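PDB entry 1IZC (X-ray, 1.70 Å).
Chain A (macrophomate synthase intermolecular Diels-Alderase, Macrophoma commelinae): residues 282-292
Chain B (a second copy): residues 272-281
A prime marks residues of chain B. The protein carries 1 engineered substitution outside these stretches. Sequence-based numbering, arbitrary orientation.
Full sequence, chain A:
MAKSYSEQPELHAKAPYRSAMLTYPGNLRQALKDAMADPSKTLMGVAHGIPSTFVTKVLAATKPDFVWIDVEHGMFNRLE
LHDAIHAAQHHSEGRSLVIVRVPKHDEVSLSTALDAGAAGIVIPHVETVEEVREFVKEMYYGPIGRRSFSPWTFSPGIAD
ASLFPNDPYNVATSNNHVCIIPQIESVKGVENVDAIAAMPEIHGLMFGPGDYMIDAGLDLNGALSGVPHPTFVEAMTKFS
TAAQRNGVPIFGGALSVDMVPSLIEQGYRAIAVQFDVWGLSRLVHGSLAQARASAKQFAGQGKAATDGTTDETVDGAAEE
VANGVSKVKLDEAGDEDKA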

# COMPACT_ATOMS: atom_id res chain seq x y z
N ARG A 282 12.69 -7.67 -22.68
CA ARG A 282 13.20 -8.31 -23.90
C ARG A 282 12.41 -9.55 -24.29
O ARG A 282 12.19 -9.80 -25.49
CB ARG A 282 14.69 -8.66 -23.73
CG ARG A 282 15.55 -7.43 -23.47
CD ARG A 282 17.00 -7.78 -23.12
NE ARG A 282 17.80 -6.57 -22.92
CZ ARG A 282 19.11 -6.56 -22.68
NH1 ARG A 282 19.78 -7.70 -22.60
NH2 ARG A 282 19.75 -5.41 -22.52
N LEU A 283 11.99 -10.33 -23.31
CA LEU A 283 11.22 -11.53 -23.58
C LEU A 283 9.91 -11.16 -24.28
O LEU A 283 9.55 -11.74 -25.32
CB LEU A 283 10.91 -12.27 -22.28
CG LEU A 283 10.00 -13.49 -22.43
CD1 LEU A 283 10.75 -14.60 -23.16
CD2 LEU A 283 9.55 -13.96 -21.07
N VAL A 284 9.19 -10.20 -23.71
CA VAL A 284 7.91 -9.79 -24.28
C VAL A 284 8.09 -9.07 -25.62
O VAL A 284 7.40 -9.40 -26.60
CB VAL A 284 7.13 -8.89 -23.29
CG1 VAL A 284 5.83 -8.40 -23.92
CG2 VAL A 284 6.80 -9.69 -22.02
N HIS A 285 9.01 -8.12 -25.69
CA HIS A 285 9.24 -7.39 -26.93
C HIS A 285 9.63 -8.35 -28.06
O HIS A 285 9.17 -8.22 -29.19
CB HIS A 285 10.35 -6.36 -26.74
CG HIS A 285 10.59 -5.50 -27.94
ND1 HIS A 285 9.85 -4.36 -28.20
CD2 HIS A 285 11.48 -5.60 -28.95
CE1 HIS A 285 10.29 -3.80 -29.32
NE2 HIS A 285 11.28 -4.53 -29.79
N GLY A 286 10.49 -9.32 -27.74
CA GLY A 286 10.93 -10.27 -28.75
C GLY A 286 9.81 -11.17 -29.23
O GLY A 286 9.72 -11.47 -30.43
N SER A 287 8.95 -11.60 -28.30
CA SER A 287 7.84 -12.47 -28.67
C SER A 287 6.86 -11.72 -29.56
O SER A 287 6.35 -12.28 -30.53
CB SER A 287 7.12 -12.99 -27.42
OG SER A 287 8.00 -13.80 -26.64
N LEU A 288 6.62 -10.45 -29.23
CA LEU A 288 5.71 -9.61 -30.03
C LEU A 288 6.25 -9.45 -31.45
O LEU A 288 5.51 -9.59 -32.44
CB LEU A 288 5.56 -8.22 -29.40
CG LEU A 288 4.83 -8.16 -28.05
CD1 LEU A 288 5.05 -6.77 -27.42
CD2 LEU A 288 3.34 -8.44 -28.25
N ALA A 289 7.54 -9.16 -31.56
CA ALA A 289 8.17 -8.97 -32.86
C ALA A 289 8.06 -10.23 -33.71
O ALA A 289 7.70 -10.16 -34.89
CB ALA A 289 9.64 -8.59 -32.69
N GLN A 290 8.37 -11.38 -33.12
CA GLN A 290 8.31 -12.64 -33.84
C GLN A 290 6.88 -12.94 -34.28
O GLN A 290 6.65 -13.38 -35.41
CB GLN A 290 8.82 -13.78 -32.98
CG GLN A 290 10.32 -13.76 -32.76
CD GLN A 290 10.77 -14.80 -31.75
OE1 GLN A 290 10.23 -15.91 -31.70
NE2 GLN A 290 11.76 -14.44 -30.94
N ALA A 291 5.93 -12.70 -33.38
CA ALA A 291 4.53 -12.97 -33.69
C ALA A 291 4.05 -12.11 -34.86
O ALA A 291 3.46 -12.63 -35.81
CB ALA A 291 3.66 -12.72 -32.45
N ARG A 292 4.29 -10.80 -34.79
CA ARG A 292 3.86 -9.91 -35.86
C ARG A 292 4.52 -10.27 -37.18
O ARG A 292 3.88 -10.28 -38.24
CB ARG A 292 4.17 -8.45 -35.52
CG ARG A 292 3.36 -7.90 -34.33
CD ARG A 292 3.46 -6.38 -34.27
NE ARG A 292 2.77 -5.83 -33.10
CZ ARG A 292 3.39 -5.40 -32.01
NH1 ARG A 292 4.72 -5.45 -31.94
NH2 ARG A 292 2.69 -4.91 -30.99
N ALA B 272 -2.33 -13.86 -27.00
CA ALA B 272 -1.39 -13.46 -25.95
C ALA B 272 -0.16 -14.31 -26.26
O ALA B 272 -0.22 -15.54 -26.17
CB ALA B 272 -1.95 -13.82 -24.59
N VAL B 273 0.94 -13.66 -26.65
CA VAL B 273 2.14 -14.39 -27.02
C VAL B 273 3.18 -14.55 -25.92
O VAL B 273 4.23 -15.16 -26.15
CB VAL B 273 2.81 -13.74 -28.26
CG1 VAL B 273 1.83 -13.79 -29.46
CG2 VAL B 273 3.23 -12.32 -27.96
N GLN B 274 2.90 -14.02 -24.75
CA GLN B 274 3.80 -14.14 -23.61
C GLN B 274 2.93 -13.94 -22.36
O GLN B 274 1.88 -13.30 -22.43
CB GLN B 274 4.90 -13.08 -23.73
CG GLN B 274 6.27 -13.43 -23.15
CD GLN B 274 6.61 -14.91 -23.19
OE1 GLN B 274 6.25 -15.65 -22.28
NE2 GLN B 274 7.31 -15.34 -24.23
N PHE B 275 3.36 -14.50 -21.24
CA PHE B 275 2.62 -14.41 -19.98
C PHE B 275 3.66 -13.95 -18.98
O PHE B 275 4.74 -14.55 -18.88
CB PHE B 275 2.06 -15.80 -19.68
CG PHE B 275 1.52 -16.49 -20.91
CD1 PHE B 275 2.39 -17.07 -21.83
CD2 PHE B 275 0.16 -16.43 -21.21
CE1 PHE B 275 1.92 -17.58 -23.05
CE2 PHE B 275 -0.32 -16.93 -22.43
CZ PHE B 275 0.56 -17.50 -23.35
N ASP B 276 3.37 -12.88 -18.25
CA ASP B 276 4.39 -12.37 -17.35
C ASP B 276 4.88 -13.34 -16.29
O ASP B 276 6.10 -13.50 -16.14
CB ASP B 276 3.99 -11.00 -16.76
CG ASP B 276 2.74 -11.02 -15.89
OD1 ASP B 276 2.06 -12.06 -15.77
OD2 ASP B 276 2.46 -9.95 -15.32
N VAL B 277 3.99 -14.03 -15.59
CA VAL B 277 4.46 -14.94 -14.54
C VAL B 277 5.27 -16.13 -15.06
O VAL B 277 6.41 -16.36 -14.65
CB VAL B 277 3.28 -15.48 -13.70
CG1 VAL B 277 3.78 -16.47 -12.66
CG2 VAL B 277 2.58 -14.31 -13.00
N TRP B 278 4.68 -16.89 -15.99
CA TRP B 278 5.40 -18.04 -16.52
C TRP B 278 6.60 -17.63 -17.34
O TRP B 278 7.62 -18.31 -17.32
CB TRP B 278 4.47 -18.90 -17.38
CG TRP B 278 3.47 -19.67 -16.59
CD1 TRP B 278 3.28 -19.64 -15.24
CD2 TRP B 278 2.51 -20.61 -17.10
NE1 TRP B 278 2.27 -20.50 -14.87
CE2 TRP B 278 1.78 -21.11 -16.00
CE3 TRP B 278 2.20 -21.08 -18.39
CZ2 TRP B 278 0.76 -22.05 -16.14
CZ3 TRP B 278 1.19 -22.02 -18.53
CH2 TRP B 278 0.48 -22.49 -17.41
N GLY B 279 6.47 -16.52 -18.08
CA GLY B 279 7.56 -16.05 -18.92
C GLY B 279 8.80 -15.70 -18.11
O GLY B 279 9.92 -16.12 -18.42
N LEU B 280 8.61 -14.90 -17.06
CA LEU B 280 9.72 -14.50 -16.21
C LEU B 280 10.30 -15.73 -15.51
O LEU B 280 11.52 -15.89 -15.44
CB LEU B 280 9.26 -13.48 -15.17
CG LEU B 280 10.30 -12.99 -14.14
CD1 LEU B 280 11.43 -12.26 -14.84
CD2 LEU B 280 9.60 -12.05 -13.16
N SER B 281 9.43 -16.59 -15.00
CA SER B 281 9.88 -17.80 -14.30
C SER B 281 10.77 -18.66 -15.20
O SER B 281 11.89 -19.05 -14.81
CB SER B 281 8.66 -18.60 -13.83
OG SER B 281 9.05 -19.78 -13.15

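This is a small, mostly apolar contact between two copies of the protein, in which one face of a chain A helix packs against the end of a chain B strand and the start of the helix that follows, with a single hydrogen bond between side chains near its middle. About 346 Å² is buried, both sides summed. The helix 282-292 and the strand 272-275 run nearly antiparallel, at 164°, and their axes approach to 7.7 Å.

The helix side of the contact follows the helical repeat. Leu283, Val284, Ser287, Leu288 and Ala291 supply it. Leu283, Ser287 and Ala291 are four apart, as are Val284 and Leu288, so the five fall on one face. Arg282, His285, Gly286, Ala289, Gln290 and Arg292 do not touch the other stretch. On chain B, the contact comes mainly from Val273′ and Gln274′, with a smaller share from Gly279′. Both Val273′ and Gln274′ direct their CA-to-CB bonds toward the helix. For Val273′ the backbone angles are -96/-1, which are unusual for an extended strand. Ala272′ and Phe275′ point away.

The polar link joins Gln274′ to Ser287. Gln274′ NE2 donates to Ser287 OG at 2.9 Å, with a nearly straight N-H...acceptor angle of 166°. Ser287 OG in turn donates to Leu283 O, also at 2.9 Å, one turn back in its own helix. The hydroxyl therefore accepts from one chain and donates within the other. The m rotamer of Ser287 places OG where it can do both. Leu283 O also accepts the backbone hydrogen bond from Ser287 N at 3.0 Å, so it serves two donors of the same residue.

The other end of the Gln274′ amide is also used. Gln274′ OE1 accepts from Phe275′ N at 3.3 Å, which ties the side chain to the backbone of the next residue. Its chi1 and chi2 both lie between the usual wells. The aliphatic part of the side chain also packs: Gln274′ CG lies 3.9 Å from Val284 CG2. Leu283 CD1 approaches Gln274′ NE2 to 3.7 Å, so the amide sits beside a leucine methyl as well as the serine.

Toward the C-terminal end of the helix segment, Val273′ packs against two apolar side chains. Val273′ CG1 is 3.7 Å from Ala291 CB, and Val273′ CG2 is 3.9 Å from Leu288 CD2. The CA-to-CB bond of Leu288 points sideways, but the end of its side chain comes nearer to chain B. Ser287 CB adds a contact of 4.0 Å to Val273′ CG2.

At the other end, Leu283 meets the first turn of the chain B helix. Leu283 CD2 lies 3.4 Å from Gly279′ O. Glycine leaves room for this approach: an ideal CB on Gly279′ would lie 2.9 Å from Leu283 CD2, a clash. The same ideal CB on Gly279′ would also clash with Phe275′ O, 2.5 Å away.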